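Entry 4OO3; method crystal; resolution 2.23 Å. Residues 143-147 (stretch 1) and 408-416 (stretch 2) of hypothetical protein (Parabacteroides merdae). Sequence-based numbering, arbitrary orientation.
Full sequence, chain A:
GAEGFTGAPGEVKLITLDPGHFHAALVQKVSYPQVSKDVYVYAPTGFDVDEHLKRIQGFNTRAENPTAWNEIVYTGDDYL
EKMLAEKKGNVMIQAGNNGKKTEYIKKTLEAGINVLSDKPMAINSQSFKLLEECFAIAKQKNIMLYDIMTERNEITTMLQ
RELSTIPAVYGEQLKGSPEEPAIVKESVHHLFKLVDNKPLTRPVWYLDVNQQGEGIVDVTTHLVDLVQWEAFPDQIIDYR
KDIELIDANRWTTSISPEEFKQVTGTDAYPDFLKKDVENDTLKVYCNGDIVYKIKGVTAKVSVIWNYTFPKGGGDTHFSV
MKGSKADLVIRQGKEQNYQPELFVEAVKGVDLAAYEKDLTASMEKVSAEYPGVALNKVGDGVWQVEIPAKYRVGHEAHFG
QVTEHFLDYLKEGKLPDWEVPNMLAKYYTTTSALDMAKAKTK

Stretch 1, residues 143-147: IMLYD
Stretch 2 (408-416) DYLKEGKLP

The contact joins an extended segment, Ile143 to Asp147, to the end of a helix and the loop that follows it, Asp408 to Pro416. No hydrogen bond crosses between them; shape does the work, and about 302 Å² of surface, both sides summed, is buried.

Stretch 1 is extended throughout, with phi/psi of -110/140 at Met144, -119/127 at Leu145 and -143/145 at Tyr146. Such a backbone alternates its side chains, so the CA-to-CB bonds of Met144 and Tyr146 point toward stretch 2, while those of Ile143 and Leu145 point away. In stretch 2 the helical backbone carries Gly413 N to within 3.0 Å of Tyr409 O in a hydrogen bond. Gly413 then leaves the helix at phi/psi 86/-11, a positive phi that by itself favours glycine. Lys414 (-134/135) and Leu415 (-79/163) continue in extended form, with the CB of Lys414 directed away and that of Leu415 toward stretch 1.

Met144, a selenomethionine, is the principal bump. With chi1 at -95°, between wells, chi2 t and chi3 p, its long unbranched chain reaches into the hollow formed where helix gives way to loop. Met144 SE lies 3.4 Å from Tyr409 O, the same carbonyl oxygen that accepts from Gly413 N, and 4.1 Å from Tyr409 CB. Leu410, rotamer m,t, starts sideways but brings its end nearer, setting CD2 4.2 Å from Met144 SE. On the loop side, Met144 CG approaches Gly413 O to 3.8 Å. A flexible, apolar side chain suits this pocket because it can follow a wall made of both backbone and aliphatic groups.

Leu415, rotamer m,t, is the reciprocal bump. Its forked end enters the space between Met144 and Tyr146. Leu415 CD2 comes to 3.5 Å from Met144 CE; Leu415 CD1 lies 3.6 Å from Tyr146 CD1 and 3.9 Å from Leu145 O, and both methyls lie near the ring. Tyr146, with chi1 t at -157° and chi2 near 50°, presents a ring face to Leu415 CD2. Leu415 CD2 stands over that face, 4.2 Å from the centroid of the Tyr146 ring and 25° off the ring normal, a CH-pi contact. A branched aliphatic chain can thus touch a methyl and a flat ring at once, and the ring supplies a broad apolar surface while its OH is hydrogen-bonded elsewhere in the structure.

The charged side chains stay clear of this packing. Lys411, whose CA-to-CB bond points away, reaches back along its own helix, where Lys411 NZ forms a salt bridge with Asp408 OD1 at 3.0 Å.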

ATOM      1  N   ILE A 143      11.098 -12.937 -15.447  1.00 39.11           N
ATOM      2  CA  ILE A 143      11.175 -11.543 -15.026  1.00 35.89           C
ATOM      3  C   ILE A 143      10.261 -11.354 -13.818  1.00 34.87           C
ATOM      4  O   ILE A 143       9.468 -12.233 -13.477  1.00 35.87           O
ATOM      5  CB  ILE A 143      10.834 -10.552 -16.173  1.00 36.43           C
ATOM      6  CG1 ILE A 143       9.459 -10.835 -16.787  1.00 35.37           C
ATOM      7  CG2 ILE A 143      11.907 -10.609 -17.255  1.00 37.40           C
ATOM      8  CD1 ILE A 143       9.057  -9.851 -17.864  1.00 34.46           C
HETATM    9  N   MSE A 144      10.394 -10.215 -13.162  1.00 33.77           N
HETATM   10  CA  MSE A 144       9.683  -9.966 -11.932  1.00 32.13           C
HETATM   11  C   MSE A 144       8.611  -8.939 -12.120  1.00 29.65           C
HETATM   12  O   MSE A 144       8.800  -7.956 -12.828  1.00 28.32           O
HETATM   13  CB  MSE A 144      10.650  -9.446 -10.887  1.00 35.23           C
HETATM   14  CG  MSE A 144      11.145 -10.590 -10.015  1.00 40.97           C
HETATM   15 SE   MSE A 144      12.526  -9.872  -8.819  0.75 42.82          SE
HETATM   16  CE  MSE A 144      11.394  -8.502  -8.008  1.00 41.68           C
ATOM     17  N   LEU A 145       7.474  -9.189 -11.480  1.00 28.12           N
ATOM     18  CA  LEU A 145       6.416  -8.202 -11.296  1.00 27.26           C
ATOM     19  C   LEU A 145       6.253  -8.033  -9.790  1.00 26.85           C
ATOM     20  O   LEU A 145       6.084  -9.015  -9.077  1.00 26.51           O
ATOM     21  CB  LEU A 145       5.099  -8.696 -11.929  1.00 26.02           C
ATOM     22  CG  LEU A 145       3.826  -7.880 -11.663  1.00 25.88           C
ATOM     23  CD1 LEU A 145       3.990  -6.420 -12.073  1.00 25.18           C
ATOM     24  CD2 LEU A 145       2.648  -8.496 -12.395  1.00 26.08           C
ATOM     25  N   TYR A 146       6.307  -6.796  -9.307  1.00 28.43           N
ATOM     26  CA  TYR A 146       6.234  -6.533  -7.867  1.00 28.06           C
ATOM     27  C   TYR A 146       5.443  -5.269  -7.593  1.00 27.59           C
ATOM     28  O   TYR A 146       5.503  -4.323  -8.379  1.00 29.88           O
ATOM     29  CB  TYR A 146       7.642  -6.384  -7.299  1.00 29.37           C
ATOM     30  CG  TYR A 146       7.769  -6.648  -5.818  1.00 29.62           C
ATOM     31  CD1 TYR A 146       7.244  -7.800  -5.254  1.00 32.75           C
ATOM     32  CD2 TYR A 146       8.457  -5.772  -4.987  1.00 28.89           C
ATOM     33  CE1 TYR A 146       7.373  -8.060  -3.901  1.00 32.18           C
ATOM     34  CE2 TYR A 146       8.587  -6.028  -3.628  1.00 29.03           C
ATOM     35  CZ  TYR A 146       8.039  -7.174  -3.099  1.00 30.16           C
ATOM     36  OH  TYR A 146       8.157  -7.453  -1.766  1.00 32.28           O
ATOM     37  N   ASP A 147       4.693  -5.255  -6.493  1.00 25.76           N
ATOM     38  CA  ASP A 147       4.071  -4.017  -6.037  1.00 25.66           C
ATOM     39  C   ASP A 147       4.708  -3.486  -4.749  1.00 26.40           C
ATOM     40  O   ASP A 147       5.644  -4.066  -4.221  1.00 27.95           O
ATOM     41  CB  ASP A 147       2.530  -4.118  -5.968  1.00 24.79           C
ATOM     42  CG  ASP A 147       2.021  -5.129  -4.950  1.00 25.89           C
ATOM     43  OD1 ASP A 147       2.806  -5.692  -4.152  1.00 25.85           O
ATOM     44  OD2 ASP A 147       0.789  -5.340  -4.953  1.00 24.84           O
ATOM     45  N   ASP A 408      17.385  -5.758  -4.877  1.00 37.52           N
ATOM     46  CA  ASP A 408      18.085  -6.978  -4.444  1.00 39.52           C
ATOM     47  C   ASP A 408      17.549  -8.188  -5.173  1.00 39.84           C
ATOM     48  O   ASP A 408      18.304  -8.972  -5.743  1.00 38.83           O
ATOM     49  CB  ASP A 408      17.905  -7.233  -2.941  1.00 43.54           C
ATOM     50  CG  ASP A 408      19.036  -6.689  -2.117  1.00 49.63           C
ATOM     51  OD1 ASP A 408      20.203  -6.886  -2.507  1.00 59.38           O
ATOM     52  OD2 ASP A 408      18.757  -6.081  -1.065  1.00 53.04           O
ATOM     53  N   TYR A 409      16.232  -8.346  -5.142  1.00 38.69           N
ATOM     54  CA  TYR A 409      15.636  -9.558  -5.662  1.00 42.73           C
ATOM     55  C   TYR A 409      15.724  -9.672  -7.179  1.00 40.74           C
ATOM     56  O   TYR A 409      15.618 -10.776  -7.717  1.00 38.81           O
ATOM     57  CB  TYR A 409      14.223  -9.770  -5.102  1.00 49.47           C
ATOM     58  CG  TYR A 409      14.310 -10.543  -3.804  1.00 62.51           C
ATOM     59  CD1 TYR A 409      14.695 -11.888  -3.812  1.00 72.27           C
ATOM     60  CD2 TYR A 409      14.086  -9.934  -2.573  1.00 62.87           C
ATOM     61  CE1 TYR A 409      14.819 -12.612  -2.639  1.00 74.93           C
ATOM     62  CE2 TYR A 409      14.210 -10.655  -1.392  1.00 71.07           C
ATOM     63  CZ  TYR A 409      14.575 -11.992  -1.430  1.00 76.96           C
ATOM     64  OH  TYR A 409      14.697 -12.715  -0.265  1.00 83.64           O
ATOM     65  N   LEU A 410      15.971  -8.557  -7.860  1.00 38.89           N
ATOM     66  CA  LEU A 410      16.325  -8.607  -9.279  1.00 39.47           C
ATOM     67  C   LEU A 410      17.563  -9.471  -9.504  1.00 41.04           C
ATOM     68  O   LEU A 410      17.626 -10.204 -10.488  1.00 40.60           O
ATOM     69  CB  LEU A 410      16.563  -7.203  -9.854  1.00 38.26           C
ATOM     70  CG  LEU A 410      15.334  -6.348 -10.175  1.00 36.93           C
ATOM     71  CD1 LEU A 410      15.774  -4.964 -10.633  1.00 36.64           C
ATOM     72  CD2 LEU A 410      14.456  -7.024 -11.224  1.00 37.09           C
ATOM     73  N   LYS A 411      18.536  -9.390  -8.593  1.00 45.92           N
ATOM     74  CA  LYS A 411      19.788 -10.155  -8.717  1.00 51.17           C
ATOM     75  C   LYS A 411      19.527 -11.655  -8.861  1.00 55.65           C
ATOM     76  O   LYS A 411      20.096 -12.326  -9.728  1.00 54.95           O
ATOM     77  CB  LYS A 411      20.685  -9.965  -7.491  1.00 52.20           C
ATOM     78  CG  LYS A 411      21.191  -8.560  -7.223  1.00 52.87           C
ATOM     79  CD  LYS A 411      22.181  -8.605  -6.066  1.00 53.80           C
ATOM     80  CE  LYS A 411      22.735  -7.236  -5.715  1.00 58.58           C
ATOM     81  NZ  LYS A 411      21.749  -6.379  -5.002  1.00 64.37           N
ATOM     82  N   GLU A 412      18.673 -12.172  -7.983  1.00 59.99           N
ATOM     83  CA  GLU A 412      18.357 -13.592  -7.961  1.00 66.07           C
ATOM     84  C   GLU A 412      17.357 -13.935  -9.059  1.00 62.38           C
ATOM     85  O   GLU A 412      17.280 -15.080  -9.496  1.00 68.84           O
ATOM     86  CB  GLU A 412      17.803 -13.985  -6.590  1.00 76.28           C
ATOM     87  CG  GLU A 412      18.338 -15.306  -6.061  1.00 89.25           C
ATOM     88  CD  GLU A 412      18.195 -15.413  -4.556  1.00101.38           C
ATOM     89  OE1 GLU A 412      17.070 -15.207  -4.051  1.00109.34           O
ATOM     90  OE2 GLU A 412      19.208 -15.689  -3.880  1.00107.58           O
ATOM     91  N   GLY A 413      16.592 -12.937  -9.499  1.00 61.20           N
ATOM     92  CA  GLY A 413      15.602 -13.114 -10.563  1.00 60.57           C
ATOM     93  C   GLY A 413      14.259 -13.607 -10.053  1.00 60.71           C
ATOM     94  O   GLY A 413      13.269 -13.584 -10.785  1.00 62.95           O
ATOM     95  N   LYS A 414      14.224 -14.032  -8.792  1.00 59.30           N
ATOM     96  CA  LYS A 414      13.059 -14.673  -8.212  1.00 61.38           C
ATOM     97  C   LYS A 414      12.749 -14.080  -6.837  1.00 55.86           C
ATOM     98  O   LYS A 414      13.644 -13.889  -6.013  1.00 53.11           O
ATOM     99  CB  LYS A 414      13.314 -16.177  -8.070  1.00 66.97           C
ATOM    100  CG  LYS A 414      12.046 -17.013  -8.072  1.00 77.88           C
ATOM    101  CD  LYS A 414      12.116 -18.185  -7.103  1.00 92.09           C
ATOM    102  CE  LYS A 414      10.770 -18.896  -6.995  1.00104.61           C
ATOM    103  NZ  LYS A 414      10.503 -19.438  -5.629  1.00105.80           N
ATOM    104  N   LEU A 415      11.472 -13.800  -6.598  1.00 50.07           N
ATOM    105  CA  LEU A 415      10.992 -13.409  -5.276  1.00 48.74           C
ATOM    106  C   LEU A 415      10.844 -14.639  -4.386  1.00 42.54           C
ATOM    107  O   LEU A 415      10.805 -15.753  -4.883  1.00 39.93           O
ATOM    108  CB  LEU A 415       9.638 -12.717  -5.400  1.00 48.43           C
ATOM    109  CG  LEU A 415       9.665 -11.382  -6.138  1.00 49.27           C
ATOM    110  CD1 LEU A 415       8.266 -11.016  -6.609  1.00 53.04           C
ATOM    111  CD2 LEU A 415      10.258 -10.295  -5.253  1.00 47.77           C
ATOM    112  N   PRO A 416      10.755 -14.441  -3.060  1.00 44.96           N
ATOM    113  CA  PRO A 416      10.442 -15.577  -2.185  1.00 44.25           C
ATOM    114  C   PRO A 416       9.080 -16.229  -2.483  1.00 43.47           C
ATOM    115  O   PRO A 416       8.155 -15.562  -2.957  1.00 44.38           O
ATOM    116  CB  PRO A 416      10.463 -14.970  -0.775  1.00 43.15           C
ATOM    117  CG  PRO A 416      10.508 -13.491  -0.954  1.00 42.73           C
ATOM    118  CD  PRO A 416      11.112 -13.234  -2.295  1.00 43.05           C
TER